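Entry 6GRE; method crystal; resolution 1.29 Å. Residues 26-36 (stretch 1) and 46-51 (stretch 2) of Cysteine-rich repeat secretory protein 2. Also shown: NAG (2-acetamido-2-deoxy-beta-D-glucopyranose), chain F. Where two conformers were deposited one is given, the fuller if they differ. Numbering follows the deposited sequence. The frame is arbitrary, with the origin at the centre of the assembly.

Stretch 1 26-36: TNLNSLLSSFV
Stretch 2, residues 46-51: NFTVPT

A helix can pack on a β-strand through side chains without a hydrogen bond between the two, and in this pair from Cysteine-rich repeat secretory protein 2 the apolar centre of such a contact is formed by Phe47 of the strand with Leu31 and Phe35 of the helix. The CA-to-CB bond of Phe47 points toward the helix (chi1 -54°, m; chi2 76°). Leu31, a t,p rotamer (169°, 74°), leaves its backbone sideways, but its end comes nearer the strand, bringing CD1 to 3.3 Å from Phe47 CB, a tight apolar contact. One turn further along, Phe35 (chi1 -71°, m; chi2 -14°) also starts sideways and approaches with its ring, placing CD1 3.5 Å from Phe47 CE1. That Phe47 atom lies at the edge of the Phe35 ring, near its plane. The ring centroids are 5.4 Å apart and the planes meet at 58°, an oblique pairing. Ser34 completes this end of the contact: its CB is 3.9 Å from Phe47 CE2, and its carbonyl O lies 3.8 Å from Phe47 CZ.

Residues 26-36 form a continuous helix, with phi near -60° and psi between -37° and -51°; residues 46-49 are extended, with phi from -120° to -138° and psi from 124° to 150°. The two axes approach to 8.4 Å, and their N-to-C directions differ by 152°, so the segments run roughly antiparallel. No hydrogen bond crosses between them, and the contact buries 369 Å² in total.

Strand alternation sets the next contact two residues on. Val49 (chi1 -178°, t) points toward the helix, whereas Asn46 and Thr48 (m) point away. Val49 CG2 lies 4.0 Å from Leu31 CB, and Val49 CG1 reaches Ser30 CB at 4.4 Å. The backbones come nearest at Asn27 and Val49, whose CA atoms are 5.7 Å apart.

Toward the polar edge, Asn27 (chi1 -72°, m; chi2 -24°) sets its OD1 3.6 Å from Val49 CG1 and its ND2 3.6 Å from Pro50 CD. Pro50, beyond the strand, follows a cis peptide bond and has a C-gamma exo ring. Ser30 and Ser34, both m, turn their hydroxyls back to the helix backbone: Ser30 OG donates to Thr26 O at 2.9 Å, and Ser34 OG to Ser30 O at 3.0 Å. These bonds satisfy polar groups within the helix while the CB atoms of the two serines meet the strand. On the outward side, Asn46 (chi1 81°, p; chi2 78°) carries the glycan, its ND2 bonded covalently to NAG C1 at 1.4 Å.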

# COMPACT_ATOMS: atom_id res chain seq x y z
N THR A 26 -5.44 -9.47 -21.39
CA THR A 26 -4.71 -10.70 -21.31
C THR A 26 -3.38 -10.48 -20.57
O THR A 26 -2.98 -11.28 -19.74
CB THR A 26 -4.46 -11.28 -22.71
OG1 THR A 26 -5.75 -11.44 -23.29
CG2 THR A 26 -3.69 -12.57 -22.67
N ASN A 27 -2.70 -9.38 -20.88
CA ASN A 27 -1.42 -9.07 -20.24
C ASN A 27 -1.61 -8.79 -18.74
O ASN A 27 -0.79 -9.20 -17.93
CB ASN A 27 -0.70 -7.94 -20.99
CG ASN A 27 -0.16 -8.40 -22.34
OD1 ASN A 27 0.09 -9.58 -22.54
ND2 ASN A 27 0.08 -7.45 -23.22
N LEU A 28 -2.69 -8.09 -18.41
CA LEU A 28 -3.04 -7.80 -17.00
C LEU A 28 -3.20 -9.12 -16.23
O LEU A 28 -2.65 -9.30 -15.14
CB LEU A 28 -4.31 -6.96 -16.96
CG LEU A 28 -4.90 -6.72 -15.57
CD1 LEU A 28 -3.85 -6.12 -14.63
CD2 LEU A 28 -6.14 -5.84 -15.65
N ASN A 29 -3.97 -10.05 -16.80
CA ASN A 29 -4.20 -11.31 -16.10
C ASN A 29 -2.90 -12.06 -15.93
O ASN A 29 -2.66 -12.66 -14.87
CB ASN A 29 -5.29 -12.15 -16.77
CG ASN A 29 -6.65 -11.53 -16.61
OD1 ASN A 29 -6.93 -10.89 -15.60
ND2 ASN A 29 -7.53 -11.69 -17.60
N SER A 30 -2.02 -12.00 -16.93
CA SER A 30 -0.70 -12.62 -16.82
C SER A 30 0.11 -11.92 -15.73
O SER A 30 0.80 -12.58 -14.97
CB SER A 30 0.07 -12.62 -18.12
OG SER A 30 -0.74 -13.08 -19.18
N LEU A 31 0.05 -10.58 -15.70
CA LEU A 31 0.79 -9.78 -14.69
C LEU A 31 0.38 -10.24 -13.29
O LEU A 31 1.23 -10.50 -12.42
CB LEU A 31 0.49 -8.30 -14.88
CG LEU A 31 0.98 -7.40 -13.73
CD1 LEU A 31 2.48 -7.25 -13.82
CD2 LEU A 31 0.30 -6.04 -13.77
N LEU A 32 -0.93 -10.31 -13.06
CA LEU A 32 -1.47 -10.62 -11.72
C LEU A 32 -1.06 -12.02 -11.26
O LEU A 32 -0.70 -12.19 -10.11
CB LEU A 32 -2.99 -10.45 -11.74
CG LEU A 32 -3.49 -9.04 -11.98
CD1 LEU A 32 -4.99 -9.01 -12.11
CD2 LEU A 32 -3.01 -8.09 -10.89
N SER A 33 -1.07 -13.00 -12.17
CA SER A 33 -0.63 -14.36 -11.85
C SER A 33 0.86 -14.35 -11.47
O SER A 33 1.30 -15.10 -10.58
CB SER A 33 -0.89 -15.29 -13.01
OG SER A 33 -2.29 -15.48 -13.19
N SER A 34 1.63 -13.50 -12.14
CA SER A 34 3.05 -13.35 -11.88
C SER A 34 3.30 -12.81 -10.46
O SER A 34 4.30 -13.18 -9.84
CB SER A 34 3.70 -12.48 -12.88
OG SER A 34 3.68 -13.13 -14.14
N PHE A 35 2.46 -11.87 -10.02
CA PHE A 35 2.56 -11.32 -8.66
C PHE A 35 2.51 -12.47 -7.66
O PHE A 35 3.34 -12.57 -6.74
CB PHE A 35 1.41 -10.37 -8.31
CG PHE A 35 1.36 -9.01 -8.97
CD1 PHE A 35 2.44 -8.47 -9.64
CD2 PHE A 35 0.20 -8.27 -8.89
CE1 PHE A 35 2.37 -7.20 -10.18
CE2 PHE A 35 0.11 -7.01 -9.46
CZ PHE A 35 1.20 -6.48 -10.11
N VAL A 36 1.50 -13.33 -7.81
CA VAL A 36 1.29 -14.44 -6.90
C VAL A 36 2.55 -15.33 -6.86
O VAL A 36 3.05 -15.63 -5.81
CB VAL A 36 0.05 -15.26 -7.27
CG1 VAL A 36 0.01 -16.57 -6.50
CG2 VAL A 36 -1.24 -14.49 -7.07
N ASN A 46 8.37 -5.44 -9.14
CA ASN A 46 7.73 -4.67 -10.19
C ASN A 46 7.87 -5.47 -11.48
O ASN A 46 8.89 -6.11 -11.68
CB ASN A 46 8.34 -3.28 -10.35
CG ASN A 46 9.62 -3.27 -11.17
OD1 ASN A 46 9.60 -3.34 -12.40
ND2 ASN A 46 10.74 -3.19 -10.49
N PHE A 47 6.85 -5.42 -12.32
CA PHE A 47 6.77 -6.22 -13.54
C PHE A 47 6.22 -5.35 -14.67
O PHE A 47 5.38 -4.49 -14.43
CB PHE A 47 5.79 -7.39 -13.39
CG PHE A 47 6.02 -8.32 -12.22
CD1 PHE A 47 5.68 -7.94 -10.93
CD2 PHE A 47 6.51 -9.60 -12.42
CE1 PHE A 47 5.89 -8.79 -9.86
CE2 PHE A 47 6.70 -10.46 -11.34
CZ PHE A 47 6.39 -10.05 -10.07
N THR A 48 6.65 -5.66 -15.91
CA THR A 48 6.06 -5.15 -17.12
C THR A 48 5.64 -6.36 -17.96
O THR A 48 6.43 -7.28 -18.05
CB THR A 48 7.04 -4.26 -17.88
OG1 THR A 48 7.60 -3.31 -16.96
CG2 THR A 48 6.40 -3.50 -19.02
N VAL A 49 4.43 -6.34 -18.53
CA VAL A 49 3.96 -7.37 -19.47
C VAL A 49 3.39 -6.68 -20.70
O VAL A 49 2.46 -5.89 -20.60
CB VAL A 49 2.91 -8.31 -18.82
CG1 VAL A 49 2.47 -9.38 -19.80
CG2 VAL A 49 3.44 -8.95 -17.55
N PRO A 50 3.91 -7.01 -21.90
CA PRO A 50 4.97 -7.97 -22.11
C PRO A 50 6.36 -7.47 -21.65
O PRO A 50 6.56 -6.27 -21.51
CB PRO A 50 5.00 -8.22 -23.63
CG PRO A 50 3.82 -7.45 -24.17
CD PRO A 50 3.54 -6.36 -23.15
N THR A 51 7.28 -8.41 -21.41
CA THR A 51 8.69 -8.10 -21.13
C THR A 51 9.40 -7.78 -22.45
O THR A 51 9.29 -8.52 -23.41
CB THR A 51 9.39 -9.26 -20.42
OG1 THR A 51 9.45 -10.37 -21.31
CG2 THR A 51 8.70 -9.69 -19.14
C1 NAG F . 12.00 -3.12 -11.17
C2 NAG F . 13.04 -2.43 -10.28
C3 NAG F . 14.44 -2.52 -10.89
C4 NAG F . 14.74 -3.89 -11.53
C5 NAG F . 13.58 -4.37 -12.41
C6 NAG F . 13.82 -5.73 -13.07
C7 NAG F . 11.87 -0.59 -9.06
C8 NAG F . 11.76 0.91 -9.00
N2 NAG F . 12.69 -1.04 -10.06
O3 NAG F . 15.38 -2.26 -9.85
O4 NAG F . 15.94 -3.80 -12.30
O5 NAG F . 12.41 -4.43 -11.60
O6 NAG F . 13.44 -6.78 -12.16
O7 NAG F . 11.27 -1.33 -8.26